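Local coordinates for protein dimethyl-sulfide monooxygenase (Hyphomicrobium sulfonivorans, PDB 6AK1) that oxidises dimethyl sulfide to methanethiol and formaldehyde with NADH and molecular oxygen, as the FMN-dependent large subunit of a two-component monooxygenase, at residues H17-T22 / A397-P402; W23-S28 / Q297-Y302; I107-P112 / L144-D149; R157-D162 / S230-K235. All coordinates share one frame; numbering follows the deposited sequence.

Contact 1 (H17-T22 / A397-P402); sequences HQSAGT and AYAVTP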
# COMPACT_ATOMS: atom_id res chain seq x y z
N HIS A 17 2.41 -3.36 -13.92
CA HIS A 17 1.80 -2.72 -12.76
C HIS A 17 1.50 -1.26 -13.05
O HIS A 17 0.34 -0.88 -13.23
CB HIS A 17 2.74 -2.85 -11.54
CG HIS A 17 2.18 -2.30 -10.27
ND1 HIS A 17 2.97 -1.98 -9.19
CD2 HIS A 17 0.90 -2.04 -9.90
CE1 HIS A 17 2.20 -1.53 -8.21
NE2 HIS A 17 0.94 -1.55 -8.61
N GLN A 18 2.54 -0.44 -13.06
CA GLN A 18 2.43 0.98 -13.39
C GLN A 18 2.98 1.31 -14.77
O GLN A 18 2.84 2.47 -15.21
CB GLN A 18 3.15 1.82 -12.33
CG GLN A 18 2.62 1.64 -10.91
CD GLN A 18 1.19 2.18 -10.73
OE1 GLN A 18 0.27 1.44 -10.35
NE2 GLN A 18 1.00 3.46 -11.00
N SER A 19 3.56 0.35 -15.49
CA SER A 19 4.16 0.58 -16.80
C SER A 19 3.69 -0.47 -17.80
O SER A 19 3.52 -1.64 -17.44
CB SER A 19 5.69 0.54 -16.74
OG SER A 19 6.20 1.66 -16.03
N ALA A 20 3.52 -0.06 -19.06
CA ALA A 20 2.99 -0.93 -20.10
C ALA A 20 4.09 -1.31 -21.09
O ALA A 20 4.87 -0.45 -21.50
CB ALA A 20 1.84 -0.24 -20.84
N GLY A 21 4.15 -2.59 -21.46
CA GLY A 21 5.11 -3.07 -22.44
C GLY A 21 6.54 -3.25 -21.96
O GLY A 21 7.28 -4.04 -22.57
N THR A 22 6.97 -2.57 -20.89
CA THR A 22 8.36 -2.66 -20.44
C THR A 22 8.73 -4.02 -19.85
O THR A 22 9.93 -4.26 -19.62
CB THR A 22 8.66 -1.57 -19.41
OG1 THR A 22 7.73 -1.66 -18.34
CG2 THR A 22 8.56 -0.17 -20.05
N ALA A 397 7.85 2.97 -7.88
CA ALA A 397 7.34 2.05 -8.88
C ALA A 397 8.43 1.68 -9.87
O ALA A 397 9.44 2.38 -10.02
CB ALA A 397 6.14 2.67 -9.61
N TYR A 398 8.22 0.58 -10.58
CA TYR A 398 9.24 0.12 -11.51
C TYR A 398 8.79 0.30 -12.96
O TYR A 398 7.60 0.24 -13.28
CB TYR A 398 9.61 -1.35 -11.23
CG TYR A 398 8.52 -2.41 -11.42
CD1 TYR A 398 8.24 -2.92 -12.68
CD2 TYR A 398 7.83 -2.94 -10.33
CE1 TYR A 398 7.27 -3.89 -12.86
CE2 TYR A 398 6.86 -3.93 -10.50
CZ TYR A 398 6.59 -4.40 -11.76
OH TYR A 398 5.63 -5.37 -11.94
N ALA A 399 9.78 0.56 -13.82
CA ALA A 399 9.60 0.35 -15.25
C ALA A 399 10.07 -1.04 -15.64
O ALA A 399 9.38 -1.77 -16.36
CB ALA A 399 10.36 1.41 -16.05
N VAL A 400 11.26 -1.41 -15.17
CA VAL A 400 11.75 -2.78 -15.25
C VAL A 400 12.11 -3.21 -13.84
O VAL A 400 12.53 -2.40 -13.01
CB VAL A 400 12.97 -2.93 -16.20
CG1 VAL A 400 12.62 -2.45 -17.60
CG2 VAL A 400 14.16 -2.19 -15.67
N THR A 401 11.93 -4.49 -13.57
CA THR A 401 12.20 -5.03 -12.25
C THR A 401 13.06 -6.27 -12.44
O THR A 401 12.83 -7.02 -13.39
CB THR A 401 10.87 -5.35 -11.49
OG1 THR A 401 11.15 -5.91 -10.21
CG2 THR A 401 10.01 -6.29 -12.29
N PRO A 402 14.06 -6.48 -11.56
CA PRO A 402 14.36 -5.70 -10.36
C PRO A 402 15.26 -4.52 -10.57
O PRO A 402 15.65 -3.92 -9.55
CB PRO A 402 15.09 -6.71 -9.48
CG PRO A 402 15.94 -7.43 -10.50
CD PRO A 402 14.96 -7.65 -11.66
O HOH W 1 5.36 -0.79 -9.16
O HOH W 2 5.31 -0.89 -12.18
O HOH W 3 6.10 2.76 -13.47
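The phenol ring of Tyr398 meets the 17-22 loop beside His17, whose CB lies 3.9 Å from Tyr398 OH, approaching the ring obliquely. One face of this ring carries a water over its centre, 3.4 Å above the plane; on the opposite face Thr401 CB sits toward the rim. A tyrosine suits the place because its flat body packs while its hydroxyl is hydrogen-bonded to the backbone oxygen of Val15. The imidazole of His17 has Gln18 CG over the centre of one face. Its chi1 of -176° sets CG anti to the backbone N; the ring lies beyond, with His17 ND1 bound to a second water at 2.7 Å. Gln18 CG also rests on Ala397 CB at 3.9 Å, the small alanine methyl meeting it closely.

Waters bridge the two loops. The one over the tyrosine face accepts from Gln18 N and donates to Tyr398 O; another joins Ser19 OG at 2.8 Å to the same oxygen, which therefore takes two water donors. Thr22 OG1 donates directly to Ala399 O at 2.6 Å, tilted 21° from the carbonyl plane. Two loops that follow parallel strands 6-12 and 393-397 are thus sealed together, an arrangement typical of the C-terminal ends of neighbouring strands in a TIM barrel of the luciferase-like family.

Contact 2 (W23-S28 / Q297-Y302); sequences WRHPSS and QEYLSY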
# COMPACT_ATOMS: atom_id res chain seq x y z
N TRP A 23 7.77 -4.91 -19.61
CA TRP A 23 8.11 -6.29 -19.25
C TRP A 23 8.82 -7.01 -20.38
O TRP A 23 9.46 -8.04 -20.15
CB TRP A 23 6.85 -7.07 -18.88
CG TRP A 23 5.89 -7.23 -20.01
CD1 TRP A 23 4.88 -6.37 -20.38
CD2 TRP A 23 5.84 -8.33 -20.94
NE1 TRP A 23 4.20 -6.88 -21.46
CE2 TRP A 23 4.78 -8.07 -21.83
CE3 TRP A 23 6.59 -9.50 -21.10
CZ2 TRP A 23 4.44 -8.95 -22.87
CZ3 TRP A 23 6.26 -10.37 -22.13
CH2 TRP A 23 5.19 -10.09 -23.00
N ARG A 24 8.71 -6.49 -21.60
CA ARG A 24 9.39 -7.07 -22.74
C ARG A 24 10.88 -6.80 -22.73
O ARG A 24 11.62 -7.48 -23.44
CB ARG A 24 8.78 -6.52 -24.03
CG ARG A 24 7.29 -6.77 -24.15
CD ARG A 24 6.71 -5.92 -25.25
NE ARG A 24 7.22 -6.35 -26.55
CZ ARG A 24 7.45 -5.54 -27.57
NH1 ARG A 24 7.23 -4.24 -27.43
NH2 ARG A 24 7.90 -6.02 -28.72
N HIS A 25 11.34 -5.81 -21.97
CA HIS A 25 12.76 -5.48 -21.97
C HIS A 25 13.57 -6.70 -21.54
O HIS A 25 13.13 -7.47 -20.67
CB HIS A 25 13.05 -4.30 -21.04
CG HIS A 25 14.42 -3.74 -21.20
ND1 HIS A 25 15.51 -4.23 -20.52
CD2 HIS A 25 14.89 -2.75 -22.00
CE1 HIS A 25 16.59 -3.55 -20.86
NE2 HIS A 25 16.24 -2.65 -21.76
N PRO A 26 14.74 -6.93 -22.13
CA PRO A 26 15.55 -8.10 -21.74
C PRO A 26 15.91 -8.16 -20.26
O PRO A 26 16.05 -9.26 -19.71
CB PRO A 26 16.81 -7.96 -22.61
CG PRO A 26 16.32 -7.17 -23.85
CD PRO A 26 15.32 -6.20 -23.29
N SER A 27 16.05 -7.01 -19.59
CA SER A 27 16.38 -6.97 -18.17
C SER A 27 15.20 -7.25 -17.25
O SER A 27 15.42 -7.52 -16.06
CB SER A 27 16.96 -5.61 -17.79
OG SER A 27 18.10 -5.35 -18.57
N SER A 28 13.97 -7.18 -17.73
CA SER A 28 12.84 -7.27 -16.81
C SER A 28 12.54 -8.72 -16.44
O SER A 28 12.43 -9.59 -17.31
CB SER A 28 11.58 -6.63 -17.41
OG SER A 28 10.57 -6.51 -16.42
N GLN A 297 14.67 6.17 -22.87
CA GLN A 297 14.21 5.99 -24.24
C GLN A 297 14.26 4.52 -24.64
O GLN A 297 13.40 4.05 -25.40
CB GLN A 297 15.06 6.84 -25.19
CG GLN A 297 15.01 8.36 -24.88
CD GLN A 297 13.65 8.97 -25.18
OE1 GLN A 297 12.83 8.38 -25.88
NE2 GLN A 297 13.39 10.15 -24.62
N GLU A 298 15.25 3.79 -24.13
CA GLU A 298 15.34 2.36 -24.40
C GLU A 298 14.12 1.62 -23.85
O GLU A 298 13.51 0.80 -24.53
CB GLU A 298 16.64 1.81 -23.80
CG GLU A 298 17.06 0.44 -24.32
CD GLU A 298 18.32 -0.07 -23.63
OE1 GLU A 298 19.43 0.15 -24.17
OE2 GLU A 298 18.20 -0.69 -22.53
N TYR A 299 13.73 1.94 -22.62
CA TYR A 299 12.50 1.39 -22.07
C TYR A 299 11.30 1.77 -22.93
O TYR A 299 10.48 0.91 -23.29
CB TYR A 299 12.31 1.86 -20.63
CG TYR A 299 13.37 1.32 -19.69
CD1 TYR A 299 14.23 0.30 -20.08
CD2 TYR A 299 13.52 1.83 -18.41
CE1 TYR A 299 15.21 -0.18 -19.23
CE2 TYR A 299 14.49 1.35 -17.55
CZ TYR A 299 15.33 0.35 -17.96
OH TYR A 299 16.31 -0.12 -17.10
N LEU A 300 11.19 3.05 -23.30
CA LEU A 300 10.04 3.49 -24.08
C LEU A 300 9.95 2.77 -25.42
O LEU A 300 8.84 2.62 -25.96
CB LEU A 300 10.09 4.99 -24.32
CG LEU A 300 9.65 5.90 -23.18
CD1 LEU A 300 9.52 7.35 -23.70
CD2 LEU A 300 8.34 5.42 -22.59
N SER A 301 11.07 2.31 -25.98
CA SER A 301 10.96 1.61 -27.26
C SER A 301 10.20 0.29 -27.12
O SER A 301 9.73 -0.23 -28.14
CB SER A 301 12.35 1.37 -27.87
OG SER A 301 13.09 0.40 -27.15
N TYR A 302 10.05 -0.24 -25.90
CA TYR A 302 9.23 -1.42 -25.64
C TYR A 302 7.80 -1.09 -25.25
O TYR A 302 7.03 -2.01 -24.94
CB TYR A 302 9.87 -2.29 -24.55
CG TYR A 302 11.13 -2.97 -25.02
CD1 TYR A 302 11.08 -4.20 -25.66
CD2 TYR A 302 12.37 -2.35 -24.87
CE1 TYR A 302 12.22 -4.81 -26.13
CE2 TYR A 302 13.52 -2.96 -25.32
CZ TYR A 302 13.44 -4.18 -25.95
OH TYR A 302 14.58 -4.81 -26.41
O HOH W 4 7.17 -1.06 -28.69
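His25 and Glu298 meet through a His-carboxylate hydrogen bond: NE2 donates to Glu298 OE2 at 2.9 Å and 164°. The carboxylate oxygen lies in the plane of the imidazole and is met on its anti side, tilted out of the carboxylate plane. The other ring nitrogen, ND1, accepts from Ser27 N at 3.0 Å, so both nitrogens are engaged and the ring's rotation is fixed from two ends. The same residue opens a type I beta turn, in which Ser28 N donates to His25 O.

Around these bonds His25, Tyr299 and Tyr302 form an aromatic cluster that, in this TIM-barrel fold, holds the long loop after strand 6-12 against helix 289-300, away from the probable FMN site. Tyr299 turns its edge to one face of the imidazole, the planes 85° apart, while Pro26 CD lies over the opposite face, toward its rim. The imidazole in turn presents its edge to Tyr302 in an offset edge-to-face pair, and His25 CA stands almost on that ring's normal, a CH-pi contact 4.0 Å from the centroid. An alanine in place of His25 would probably leave Glu298 OE2 without this donor and open a gap between the two tyrosines.

Arg24 packs CB against Tyr302 CD1, and its NH1 makes weak bonds to Tyr302 O at 3.3 Å and to a water held by Ser301 O. Ser301 OG donates to Glu298 O at 2.7 Å.

Contact 3 (I107-P112 / L144-D149); sequences ITFEQP and LNIGMD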
# COMPACT_ATOMS: atom_id res chain seq x y z
N ILE A 107 -11.67 -4.60 2.04
CA ILE A 107 -12.71 -4.84 3.03
C ILE A 107 -14.06 -5.10 2.39
O ILE A 107 -15.05 -5.35 3.10
CB ILE A 107 -12.78 -3.64 4.00
CG1 ILE A 107 -13.35 -2.41 3.29
CG2 ILE A 107 -11.39 -3.31 4.53
CD1 ILE A 107 -13.37 -1.15 4.16
N THR A 108 -14.13 -5.07 1.06
CA THR A 108 -15.40 -5.18 0.35
C THR A 108 -15.95 -6.60 0.36
O THR A 108 -17.17 -6.80 0.39
CB THR A 108 -15.20 -4.71 -1.11
OG1 THR A 108 -14.68 -3.38 -1.12
CG2 THR A 108 -16.50 -4.75 -1.88
N PHE A 109 -15.09 -7.60 0.28
CA PHE A 109 -15.57 -8.96 0.11
C PHE A 109 -15.28 -9.88 1.28
O PHE A 109 -16.03 -10.83 1.51
CB PHE A 109 -14.97 -9.57 -1.17
CG PHE A 109 -15.15 -8.71 -2.39
CD1 PHE A 109 -16.42 -8.50 -2.92
CD2 PHE A 109 -14.06 -8.09 -2.99
CE1 PHE A 109 -16.59 -7.69 -4.05
CE2 PHE A 109 -14.21 -7.29 -4.11
CZ PHE A 109 -15.48 -7.09 -4.64
N GLU A 110 -14.22 -9.61 2.05
CA GLU A 110 -13.80 -10.51 3.11
C GLU A 110 -14.36 -10.06 4.45
O GLU A 110 -14.24 -8.88 4.82
CB GLU A 110 -12.28 -10.59 3.18
CG GLU A 110 -11.81 -11.80 3.95
CD GLU A 110 -10.32 -12.02 3.85
OE1 GLU A 110 -9.80 -12.79 4.69
OE2 GLU A 110 -9.68 -11.43 2.95
N GLN A 111 -14.96 -11.00 5.18
CA GLN A 111 -15.49 -10.72 6.51
C GLN A 111 -14.36 -10.27 7.44
O GLN A 111 -13.25 -10.81 7.37
CB GLN A 111 -16.19 -11.96 7.08
CG GLN A 111 -17.34 -12.52 6.23
CD GLN A 111 -16.89 -13.48 5.11
OE1 GLN A 111 -15.74 -13.46 4.68
NE2 GLN A 111 -17.81 -14.33 4.65
N PRO A 112 -14.61 -9.31 8.34
CA PRO A 112 -13.52 -8.80 9.18
C PRO A 112 -12.90 -9.83 10.11
O PRO A 112 -11.68 -9.81 10.32
CB PRO A 112 -14.18 -7.65 9.97
CG PRO A 112 -15.67 -7.92 9.88
CD PRO A 112 -15.88 -8.58 8.55
N LEU A 144 -19.04 -8.46 -9.98
CA LEU A 144 -19.80 -9.43 -10.76
C LEU A 144 -19.37 -10.88 -10.48
O LEU A 144 -20.19 -11.79 -10.51
CB LEU A 144 -19.66 -9.12 -12.25
CG LEU A 144 -20.21 -7.76 -12.72
CD1 LEU A 144 -20.02 -7.55 -14.24
CD2 LEU A 144 -21.66 -7.60 -12.35
N ASN A 145 -18.08 -11.10 -10.21
CA ASN A 145 -17.53 -12.45 -10.07
C ASN A 145 -17.53 -12.96 -8.63
O ASN A 145 -17.53 -14.18 -8.41
CB ASN A 145 -16.09 -12.49 -10.58
CG ASN A 145 -16.00 -12.35 -12.08
OD1 ASN A 145 -16.93 -12.72 -12.80
ND2 ASN A 145 -14.87 -11.84 -12.57
N ILE A 146 -17.51 -12.06 -7.66
CA ILE A 146 -17.44 -12.42 -6.26
C ILE A 146 -18.79 -12.22 -5.57
O ILE A 146 -19.21 -13.04 -4.76
CB ILE A 146 -16.34 -11.57 -5.58
CG1 ILE A 146 -15.00 -11.77 -6.32
CG2 ILE A 146 -16.24 -11.87 -4.07
CD1 ILE A 146 -13.95 -10.71 -6.05
N GLY A 147 -19.49 -11.15 -5.93
CA GLY A 147 -20.80 -10.89 -5.39
C GLY A 147 -20.75 -9.80 -4.34
O GLY A 147 -19.82 -9.76 -3.53
N MET A 148 -21.72 -8.91 -4.37
CA MET A 148 -21.89 -7.91 -3.32
C MET A 148 -23.34 -7.92 -2.87
O MET A 148 -24.25 -8.21 -3.66
CB MET A 148 -21.48 -6.51 -3.79
CG MET A 148 -20.05 -6.14 -3.42
SD MET A 148 -19.46 -4.68 -4.27
CE MET A 148 -20.06 -3.38 -3.19
N ASP A 149 -23.55 -7.65 -1.59
CA ASP A 149 -24.89 -7.59 -1.05
C ASP A 149 -25.56 -6.30 -1.54
O ASP A 149 -25.06 -5.20 -1.28
CB ASP A 149 -24.86 -7.65 0.47
CG ASP A 149 -26.24 -7.80 1.08
OD1 ASP A 149 -27.11 -8.46 0.46
OD2 ASP A 149 -26.46 -7.24 2.18
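Phe109 reaches across to Ile146 from its first side-chain atom onward: CB already lies 3.9 Å from Ile146 CG2. Chi1 (-51°) sets CG anti to the carbonyl carbon, on the side of Ile146 CG2. CG and CD1 continue along the same methyl, CD1 coming to 3.6 Å from Ile146 CG2, and at this edge the carbonyl oxygen of Gly147 approaches near the ring plane. CE1 meets Met148 CG at 3.8 Å. Along the other rim of the ring, CD2 and CE2 meet Ile146 CD1, which stands over the face in a CH-pi contact 4.0 Å from the ring centroid; CZ is at the margin of this methyl.

Thr108 CG2 lies over the opposite face, toward the rim, and also touches Met148 SD at 3.8 Å. The sulfur stands oblique to the Phe109 ring in a Met-aromatic contact, and its flexible thioether suits a place between a methyl and a ring. Gly147, the first residue past the helix, has phi 104°; a CB there would be jammed against the carbonyl O of Ile146. An alanine in place of Phe109 would probably open a gap beneath Ile146 CD1 and leave Met148 CG and SD without the phenyl ring beside them.

Phe109 also touches Val60, Ser137 and Ala142, and Met148 packs on His154, a probable FMN ligand. The contact thus joins the loop between strand 100-106 and helix 112-126 to the end of helix 140-146.

Contact 4 (R157-D162 / S230-K235); sequences RYEMAD and SGRGSK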
# COMPACT_ATOMS: atom_id res chain seq x y z
N ARG A 157 -21.06 3.73 2.42
CA ARG A 157 -19.86 2.90 2.36
C ARG A 157 -18.86 3.27 3.47
O ARG A 157 -18.22 2.38 4.05
CB ARG A 157 -19.20 3.03 0.98
CG ARG A 157 -19.07 4.43 0.46
CD ARG A 157 -18.89 4.47 -1.09
NE ARG A 157 -18.50 5.78 -1.64
CZ ARG A 157 -19.23 6.91 -1.55
NH1 ARG A 157 -20.42 6.90 -0.98
NH2 ARG A 157 -18.76 8.05 -2.07
N TYR A 158 -18.75 4.55 3.81
CA TYR A 158 -17.76 4.96 4.80
C TYR A 158 -18.23 4.73 6.23
O TYR A 158 -17.40 4.52 7.12
CB TYR A 158 -17.36 6.42 4.58
CG TYR A 158 -16.38 6.53 3.44
CD1 TYR A 158 -15.08 6.07 3.59
CD2 TYR A 158 -16.77 7.04 2.20
CE1 TYR A 158 -14.18 6.14 2.54
CE2 TYR A 158 -15.87 7.11 1.15
CZ TYR A 158 -14.57 6.66 1.33
OH TYR A 158 -13.66 6.72 0.30
N GLU A 159 -19.54 4.76 6.47
CA GLU A 159 -20.07 4.26 7.73
C GLU A 159 -19.80 2.77 7.88
O GLU A 159 -19.44 2.28 8.95
CB GLU A 159 -21.57 4.56 7.82
CG GLU A 159 -21.96 5.95 8.38
CD GLU A 159 -21.15 7.10 7.80
OE1 GLU A 159 -20.44 7.78 8.59
OE2 GLU A 159 -21.22 7.33 6.57
N MET A 160 -19.98 2.02 6.79
CA MET A 160 -19.63 0.61 6.77
C MET A 160 -18.15 0.42 7.06
O MET A 160 -17.77 -0.41 7.89
CB MET A 160 -19.99 0.03 5.41
CG MET A 160 -20.73 -1.28 5.46
SD MET A 160 -21.29 -1.75 3.82
CE MET A 160 -22.31 -0.34 3.37
N ALA A 161 -17.30 1.20 6.38
CA ALA A 161 -15.86 1.04 6.54
C ALA A 161 -15.42 1.39 7.96
O ALA A 161 -14.51 0.75 8.50
CB ALA A 161 -15.14 1.91 5.51
N ASP A 162 -16.05 2.39 8.58
CA ASP A 162 -15.73 2.74 9.97
C ASP A 162 -15.99 1.56 10.89
O ASP A 162 -15.17 1.25 11.77
CB ASP A 162 -16.55 3.94 10.44
CG ASP A 162 -15.98 5.28 9.99
OD1 ASP A 162 -14.74 5.42 9.84
OD2 ASP A 162 -16.79 6.22 9.80
N SER A 230 -10.33 12.11 -1.12
CA SER A 230 -10.96 13.41 -1.00
C SER A 230 -12.37 13.25 -0.46
O SER A 230 -12.93 12.15 -0.44
CB SER A 230 -10.99 14.15 -2.35
OG SER A 230 -11.69 13.39 -3.32
N GLY A 231 -12.92 14.38 -0.01
CA GLY A 231 -14.28 14.39 0.52
C GLY A 231 -14.42 13.52 1.76
O GLY A 231 -13.62 13.60 2.70
N ARG A 232 -15.47 12.72 1.81
CA ARG A 232 -15.73 11.88 2.96
C ARG A 232 -14.62 10.87 3.21
O ARG A 232 -14.25 10.62 4.33
CB ARG A 232 -17.11 11.24 2.86
CG ARG A 232 -17.42 10.21 3.93
CD ARG A 232 -17.56 10.80 5.31
NE ARG A 232 -17.98 9.82 6.28
CZ ARG A 232 -17.16 9.15 7.06
NH1 ARG A 232 -15.89 9.37 6.99
NH2 ARG A 232 -17.62 8.27 7.91
N GLY A 233 -14.08 10.31 2.15
CA GLY A 233 -12.97 9.38 2.32
C GLY A 233 -11.72 10.00 2.90
O GLY A 233 -10.85 9.27 3.39
N SER A 234 -11.59 11.33 2.86
CA SER A 234 -10.42 11.98 3.46
C SER A 234 -10.47 11.91 4.98
O SER A 234 -9.42 11.90 5.63
CB SER A 234 -10.32 13.43 3.00
OG SER A 234 -11.33 14.23 3.60
N LYS A 235 -11.68 11.86 5.56
CA LYS A 235 -11.78 11.72 7.01
C LYS A 235 -11.44 10.29 7.43
O LYS A 235 -10.73 10.08 8.42
CB LYS A 235 -13.18 12.11 7.49
CG LYS A 235 -13.46 13.62 7.52
CD LYS A 235 -14.12 14.04 8.84
CE LYS A 235 -14.18 15.56 9.02
NZ LYS A 235 -13.90 16.01 10.43
O HOH W 5 -14.13 8.18 8.96
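Arg232, Tyr158 and Gly233 carry this contact, in which the start of helix 157-174 meets the start of helix 232-240 on a TIM-barrel scaffold. Tyr158 lies over Gly233: its ring carbon CZ comes to 3.3 Å from Gly233 CA, and the backbone N of Gly233 is over the same face, toward the rim. Glycine suits the place because a CB there would collide with Tyr158 OH. Tyr158, like Ser230 just before the second helix, is an FMN-binding residue by similarity, and the packing is therefore probably part of the surroundings of the FMN site.

Arg232 and Tyr158 run antiparallel alongside one another. Arg232 CG is anti to the backbone N (chi1 173°) and touches Tyr158 CD2 at 3.7 Å; a bend at chi2 follows, and the guanidinium ends with Tyr158 CB over the centre of one face. The aliphatic part of arginine can thus pack on the ring while the charged end reaches the acids of helix 157-174.

There NH2 is gripped by two carboxylates in a salt-bridge network, which would probably hold the guanidinium in place. It donates to Glu159 OE1 at 2.9 Å, approaching from above the carboxylate plane, and both acceptors lie near the guanidinium plane. The second bond, NH2 to Asp162 OD2 at 2.9 Å, comes tip to tip on the syn side, while a water links Asp162 OD1 to Arg232 NH1.

Overall arrangement
From the N terminus, the chain leaves strand 6-12 into a long loop that supplies the first segments of contacts 1 and 2 in succession. Contact 1 closes the widest loop, returning after strand 393-397; contact 2 nests within it, returning on helix 289-300, and the two touch, for instance where Val400 CG2 meets Tyr299 OH. Contacts 3 and 4 are nested inside both loops and follow each other in series: contact 3 ties the loop after strand 100-106 to helix 140-146, and contact 4 then joins helix 157-174 to helix 232-240. They touch through Ile107 and Ala161. Contacts 1 and 4 lie on opposite sides of the chain's centre, their centres about 31 Å apart.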